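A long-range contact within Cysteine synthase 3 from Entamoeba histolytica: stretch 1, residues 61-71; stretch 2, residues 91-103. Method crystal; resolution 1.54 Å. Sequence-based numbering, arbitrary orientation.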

ATOM      1  N   VAL B  61      12.423   4.982   8.247  1.00 16.84           N
ATOM      2  CA  VAL B  61      12.884   5.820   9.346  1.00 15.74           C
ATOM      3  C   VAL B  61      12.628   5.130  10.676  1.00 18.22           C
ATOM      4  O   VAL B  61      13.518   5.050  11.531  1.00 18.50           O
ATOM      5  N   GLY B  62      11.403   4.644  10.881  1.00 19.06           N
ATOM      6  CA  GLY B  62      11.106   3.955  12.128  1.00 19.19           C
ATOM      7  C   GLY B  62      11.957   2.716  12.297  1.00 19.17           C
ATOM      8  O   GLY B  62      12.458   2.432  13.394  1.00 20.05           O
ATOM      9  N   PHE B  63      12.154   1.978  11.205  1.00 18.21           N
ATOM     10  CA  PHE B  63      13.008   0.801  11.252  1.00 17.27           C
ATOM     11  C   PHE B  63      14.428   1.167  11.653  1.00 19.82           C
ATOM     12  O   PHE B  63      14.992   0.567  12.573  1.00 20.85           O
ATOM     13  N   ASN B  64      15.044   2.128  10.959  1.00 18.18           N
ATOM     14  CA  ASN B  64      16.455   2.377  11.249  1.00 19.70           C
ATOM     15  C   ASN B  64      16.666   3.056  12.597  1.00 19.83           C
ATOM     16  O   ASN B  64      17.683   2.801  13.254  1.00 20.92           O
ATOM     17  N   ILE B  65      15.754   3.935  13.023  1.00 18.28           N
ATOM     18  CA  ILE B  65      15.885   4.537  14.354  1.00 17.85           C
ATOM     19  C   ILE B  65      15.918   3.449  15.422  1.00 21.06           C
ATOM     20  O   ILE B  65      16.776   3.453  16.311  1.00 20.46           O
ATOM     21  N   ILE B  66      15.020   2.474  15.321  1.00 19.24           N
ATOM     22  CA  ILE B  66      14.955   1.430  16.337  1.00 21.54           C
ATOM     23  C   ILE B  66      16.091   0.427  16.171  1.00 20.31           C
ATOM     24  O   ILE B  66      16.734   0.038  17.155  1.00 23.00           O
ATOM     25  N   TYR B  67      16.369   0.012  14.933  1.00 19.82           N
ATOM     26  CA  TYR B  67      17.419  -0.972  14.679  1.00 17.88           C
ATOM     27  C   TYR B  67      18.765  -0.467  15.168  1.00 23.54           C
ATOM     28  O   TYR B  67      19.497  -1.182  15.863  1.00 23.33           O
ATOM     29  N   GLN B  68      19.114   0.766  14.806  1.00 22.46           N
ATOM     30  CA  GLN B  68      20.418   1.274  15.212  1.00 20.69           C
ATOM     31  C   GLN B  68      20.494   1.443  16.721  1.00 24.99           C
ATOM     32  O   GLN B  68      21.543   1.183  17.330  1.00 23.84           O
ATOM     33  N   ALA B  69      19.392   1.869  17.348  1.00 22.01           N
ATOM     34  CA  ALA B  69      19.404   2.036  18.800  1.00 20.15           C
ATOM     35  C   ALA B  69      19.617   0.703  19.498  1.00 24.08           C
ATOM     36  O   ALA B  69      20.336   0.631  20.502  1.00 24.36           O
ATOM     37  N   ILE B  70      19.014  -0.369  18.979  1.00 22.35           N
ATOM     38  CA  ILE B  70      19.246  -1.689  19.557  1.00 22.35           C
ATOM     39  C   ILE B  70      20.702  -2.096  19.382  1.00 26.66           C
ATOM     40  O   ILE B  70      21.355  -2.551  20.329  1.00 26.65           O
ATOM     41  N   LYS B  71      21.238  -1.915  18.173  1.00 23.22           N
ATOM     42  CA  LYS B  71      22.618  -2.312  17.906  1.00 23.33           C
ATOM     43  C   LYS B  71      23.602  -1.537  18.774  1.00 26.18           C
ATOM     44  O   LYS B  71      24.611  -2.095  19.228  1.00 31.43           O
ATOM     45  N   ILE B  91       3.454   5.336  12.558  1.00 17.63           N
ATOM     46  CA  ILE B  91       3.210   4.043  11.914  1.00 19.00           C
ATOM     47  C   ILE B  91       4.517   3.288  11.709  1.00 17.26           C
ATOM     48  O   ILE B  91       4.616   2.092  11.994  1.00 19.67           O
ATOM     49  N   GLY B  92       5.546   3.979  11.215  1.00 16.94           N
ATOM     50  CA  GLY B  92       6.814   3.311  10.980  1.00 18.74           C
ATOM     51  C   GLY B  92       7.467   2.822  12.259  1.00 18.79           C
ATOM     52  O   GLY B  92       8.069   1.745  12.288  1.00 19.75           O
ATOM     53  N   LEU B  93       7.336   3.586  13.342  1.00 18.87           N
ATOM     54  CA  LEU B  93       7.882   3.132  14.615  1.00 17.40           C
ATOM     55  C   LEU B  93       7.094   1.948  15.153  1.00 19.19           C
ATOM     56  O   LEU B  93       7.673   1.014  15.722  1.00 18.35           O
ATOM     57  N   CYS B  94       5.770   1.972  14.981  1.00 20.53           N
ATOM     58  CA  CYS B  94       4.939   0.897  15.510  1.00 20.08           C
ATOM     59  C   CYS B  94       5.182  -0.405  14.763  1.00 18.26           C
ATOM     60  O   CYS B  94       5.218  -1.481  15.375  1.00 18.43           O
ATOM     61  N   GLN B  95       5.383  -0.329  13.448  1.00 19.02           N
ATOM     62  CA  GLN B  95       5.686  -1.535  12.682  1.00 20.08           C
ATOM     63  C   GLN B  95       6.990  -2.170  13.160  1.00 18.80           C
ATOM     64  O   GLN B  95       7.045  -3.378  13.452  1.00 19.17           O
ATOM     65  N   ALA B  96       8.052  -1.361  13.280  1.00 18.89           N
ATOM     66  CA  ALA B  96       9.344  -1.900  13.688  1.00 18.89           C
ATOM     67  C   ALA B  96       9.309  -2.357  15.137  1.00 17.82           C
ATOM     68  O   ALA B  96       9.846  -3.419  15.471  1.00 19.74           O
ATOM     69  N   GLY B  97       8.630  -1.602  16.002  1.00 19.31           N
ATOM     70  CA  GLY B  97       8.557  -1.995  17.400  1.00 19.01           C
ATOM     71  C   GLY B  97       7.861  -3.330  17.590  1.00 20.39           C
ATOM     72  O   GLY B  97       8.287  -4.156  18.403  1.00 20.48           O
ATOM     73  N   ALA B  98       6.789  -3.571  16.828  1.00 19.68           N
ATOM     74  CA  ALA B  98       6.068  -4.832  16.962  1.00 21.82           C
ATOM     75  C   ALA B  98       6.960  -6.023  16.610  1.00 21.27           C
ATOM     76  O   ALA B  98       6.891  -7.074  17.257  1.00 22.88           O
ATOM     77  N   VAL B  99       7.807  -5.882  15.591  1.00 20.03           N
ATOM     78  CA  VAL B  99       8.616  -7.017  15.156  1.00 18.26           C
ATOM     79  C   VAL B  99       9.854  -7.176  16.031  1.00 26.44           C
ATOM     80  O   VAL B  99      10.240  -8.301  16.380  1.00 24.04           O
ATOM     81  N   PHE B 100      10.478  -6.064  16.431  1.00 21.46           N
ATOM     82  CA  PHE B 100      11.626  -6.152  17.330  1.00 22.95           C
ATOM     83  C   PHE B 100      11.222  -6.494  18.755  1.00 23.96           C
ATOM     84  O   PHE B 100      12.095  -6.842  19.561  1.00 28.00           O
ATOM     85  N   GLY B 101       9.942  -6.379  19.091  1.00 21.08           N
ATOM     86  CA  GLY B 101       9.476  -6.743  20.418  1.00 23.55           C
ATOM     87  C   GLY B 101       9.636  -5.675  21.474  1.00 24.46           C
ATOM     88  O   GLY B 101       9.874  -6.004  22.642  1.00 29.71           O
ATOM     89  N   TYR B 102       9.511  -4.399  21.109  1.00 22.23           N
ATOM     90  CA  TYR B 102       9.597  -3.320  22.076  1.00 21.93           C
ATOM     91  C   TYR B 102       8.280  -2.565  22.160  1.00 23.91           C
ATOM     92  O   TYR B 102       7.637  -2.335  21.133  1.00 22.96           O
ATOM     93  N   PRO B 103       7.858  -2.154  23.350  1.00 19.87           N
ATOM     94  CA  PRO B 103       6.665  -1.302  23.437  1.00 20.98           C
ATOM     95  C   PRO B 103       6.925   0.038  22.766  1.00 20.33           C
ATOM     96  O   PRO B 103       8.040   0.570  22.810  1.00 20.94           O
TER

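What fills the centre of the contact? Ile66 points toward the second helix in the m, t rotamer and sits as a knob among Leu93, Ala96, Gly97 and Phe100. Its CD1 lies 3.7 Å from Leu93 CD2 and 3.7 Å from Ala96 CB, while Ile66 CG2 meets Phe100 CD2 at 3.7 Å.

How does Phe100 answer? With chi1 m, it enters a hole formed by Phe63, Ile66, Tyr67 and Ile70. Phe63 and Tyr67, both t at chi1, run nearly parallel to its ring but slid apart, so overlap is slight; Phe63 CE1 and Tyr67 CD1 approach Phe100 CZ at 3.7 and 3.6 Å. Ile70 (m, t) places CD1 over one face, 4.1 Å from the Phe100 ring centroid, and that same CD1 reaches Tyr102 CE1 at 3.6 Å.

Why do the backbones come so close at Gly62? A CB there would clash with Gly92 C and Leu93 N. Without one, Gly62 CA comes within 3.8 Å of Gly92 O, and Leu93 (m, t) brings CD2 to 3.8 Å from Gly62 CA.

Where are the polar groups? No hydrogen bond crosses between the stretches. Asn64 points away, and its ND2, like Tyr67 OH, is hydrogen-bonded elsewhere in the structure; Lys71 makes no contact across.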

ATOM      1  CB  VAL B  61      12.196   7.194   9.286  1.00 18.59           C
ATOM      2  CG1 VAL B  61      12.515   8.022  10.541  1.00 18.73           C
ATOM      3  CG2 VAL B  61      12.573   7.931   7.988  1.00 20.09           C
ATOM      4  CB  PHE B  63      13.024   0.094   9.900  1.00 20.22           C
ATOM      5  CG  PHE B  63      14.078  -0.968   9.816  1.00 19.05           C
ATOM      6  CD1 PHE B  63      13.876  -2.196  10.427  1.00 21.91           C
ATOM      7  CD2 PHE B  63      15.280  -0.731   9.176  1.00 21.49           C
ATOM      8  CE1 PHE B  63      14.844  -3.183  10.370  1.00 23.78           C
ATOM      9  CE2 PHE B  63      16.255  -1.713   9.127  1.00 23.34           C
ATOM     10  CZ  PHE B  63      16.039  -2.931   9.727  1.00 21.42           C
ATOM     11  CB  ASN B  64      17.125   3.202  10.153  1.00 19.25           C
ATOM     12  CG  ASN B  64      18.623   3.008  10.166  1.00 20.06           C
ATOM     13  OD1 ASN B  64      19.099   1.870  10.044  1.00 23.29           O
ATOM     14  ND2 ASN B  64      19.375   4.089  10.377  1.00 22.56           N
ATOM     15  CB  ILE B  65      14.743   5.544  14.594  1.00 20.67           C
ATOM     16  CG1 ILE B  65      15.054   6.858  13.863  1.00 17.90           C
ATOM     17  CG2 ILE B  65      14.519   5.775  16.083  1.00 20.64           C
ATOM     18  CD1 ILE B  65      13.920   7.826  13.850  1.00 20.97           C
ATOM     19  CB  ILE B  66      13.575   0.758  16.288  1.00 20.57           C
ATOM     20  CG1 ILE B  66      12.512   1.762  16.732  1.00 22.00           C
ATOM     21  CG2 ILE B  66      13.545  -0.460  17.190  1.00 22.30           C
ATOM     22  CD1 ILE B  66      11.095   1.330  16.397  1.00 21.76           C
ATOM     23  CB  TYR B  67      17.479  -1.276  13.186  1.00 21.47           C
ATOM     24  CG  TYR B  67      18.355  -2.438  12.785  1.00 25.44           C
ATOM     25  CD1 TYR B  67      18.449  -3.575  13.576  1.00 31.00           C
ATOM     26  CD2 TYR B  67      19.051  -2.413  11.589  1.00 33.74           C
ATOM     27  CE1 TYR B  67      19.236  -4.644  13.192  1.00 35.58           C
ATOM     28  CE2 TYR B  67      19.842  -3.473  11.196  1.00 35.02           C
ATOM     29  CZ  TYR B  67      19.933  -4.586  11.999  1.00 35.47           C
ATOM     30  OH  TYR B  67      20.718  -5.646  11.605  1.00 44.15           O
ATOM     31  CB  GLN B  68      20.716   2.597  14.514  1.00 22.24           C
ATOM     32  CG  GLN B  68      22.193   2.996  14.645  1.00 23.45           C
ATOM     33  CD  GLN B  68      23.109   2.043  13.896  1.00 24.69           C
ATOM     34  OE1 GLN B  68      22.888   1.748  12.726  1.00 25.01           O
ATOM     35  NE2 GLN B  68      24.141   1.548  14.572  1.00 28.94           N
ATOM     36  CB  ALA B  69      18.112   2.694  19.284  1.00 23.18           C
ATOM     37  CB  ILE B  70      18.297  -2.728  18.940  1.00 21.86           C
ATOM     38  CG1 ILE B  70      16.862  -2.438  19.374  1.00 23.15           C
ATOM     39  CG2 ILE B  70      18.703  -4.120  19.376  1.00 24.16           C
ATOM     40  CD1 ILE B  70      15.806  -3.211  18.601  1.00 24.53           C
ATOM     41  CB  LYS B  71      22.942  -2.118  16.423  1.00 25.75           C
ATOM     42  CG  LYS B  71      22.237  -3.118  15.509  1.00 28.84           C
ATOM     43  CD  LYS B  71      22.832  -3.131  14.105  1.00 31.02           C
ATOM     44  CE  LYS B  71      22.567  -1.827  13.373  1.00 36.66           C
ATOM     45  NZ  LYS B  71      22.904  -1.935  11.926  1.00 42.91           N
ATOM     46  CB  ILE B  91       2.469   4.239  10.582  1.00 18.85           C
ATOM     47  CG1 ILE B  91       1.094   4.855  10.832  1.00 22.12           C
ATOM     48  CG2 ILE B  91       2.382   2.917   9.849  1.00 20.85           C
ATOM     49  CD1 ILE B  91       0.390   5.263   9.535  1.00 22.49           C
ATOM     50  CB  LEU B  93       7.872   4.276  15.622  1.00 18.24           C
ATOM     51  CG  LEU B  93       8.890   5.393  15.420  1.00 18.14           C
ATOM     52  CD1 LEU B  93       8.508   6.558  16.317  1.00 20.56           C
ATOM     53  CD2 LEU B  93      10.305   4.909  15.741  1.00 17.87           C
ATOM     54  CB  CYS B  94       3.468   1.295  15.453  1.00 20.38           C
ATOM     55  SG  CYS B  94       3.024   2.510  16.707  1.00 22.58           S
ATOM     56  CB  GLN B  95       5.750  -1.201  11.194  1.00 19.11           C
ATOM     57  CG  GLN B  95       6.227  -2.365  10.337  1.00 18.37           C
ATOM     58  CD  GLN B  95       6.277  -2.015   8.861  1.00 21.22           C
ATOM     59  OE1 GLN B  95       5.482  -2.518   8.048  1.00 21.85           O
ATOM     60  NE2 GLN B  95       7.198  -1.138   8.505  1.00 21.06           N
ATOM     61  CB  ALA B  96      10.447  -0.867  13.469  1.00 20.39           C
ATOM     62  CB  ALA B  98       4.818  -4.801  16.080  1.00 21.25           C
ATOM     63  CB  VAL B  99       8.971  -6.870  13.663  1.00 19.33           C
ATOM     64  CG1 VAL B  99       9.849  -8.012  13.225  1.00 22.22           C
ATOM     65  CG2 VAL B  99       7.695  -6.831  12.811  1.00 22.04           C
ATOM     66  CB  PHE B 100      12.412  -4.838  17.342  1.00 21.54           C
ATOM     67  CG  PHE B 100      13.292  -4.642  16.146  1.00 22.74           C
ATOM     68  CD1 PHE B 100      14.354  -5.499  15.903  1.00 25.66           C
ATOM     69  CD2 PHE B 100      13.083  -3.582  15.279  1.00 19.89           C
ATOM     70  CE1 PHE B 100      15.179  -5.319  14.792  1.00 25.77           C
ATOM     71  CE2 PHE B 100      13.907  -3.390  14.167  1.00 23.40           C
ATOM     72  CZ  PHE B 100      14.954  -4.255  13.925  1.00 27.00           C
ATOM     73  CB  TYR B 102      10.698  -2.324  21.704  1.00 22.13           C
ATOM     74  CG  TYR B 102      12.070  -2.791  22.084  1.00 23.71           C
ATOM     75  CD1 TYR B 102      12.782  -3.644  21.252  1.00 24.22           C
ATOM     76  CD2 TYR B 102      12.652  -2.396  23.291  1.00 22.97           C
ATOM     77  CE1 TYR B 102      14.035  -4.077  21.596  1.00 26.11           C
ATOM     78  CE2 TYR B 102      13.903  -2.832  23.641  1.00 27.03           C
ATOM     79  CZ  TYR B 102      14.585  -3.672  22.791  1.00 24.85           C
ATOM     80  OH  TYR B 102      15.840  -4.106  23.139  1.00 30.79           O
ATOM     81  CB  PRO B 103       6.444  -1.144  24.947  1.00 22.83           C
ATOM     82  CG  PRO B 103       7.165  -2.313  25.565  1.00 22.64           C
ATOM     83  CD  PRO B 103       8.362  -2.549  24.677  1.00 20.61           C
TER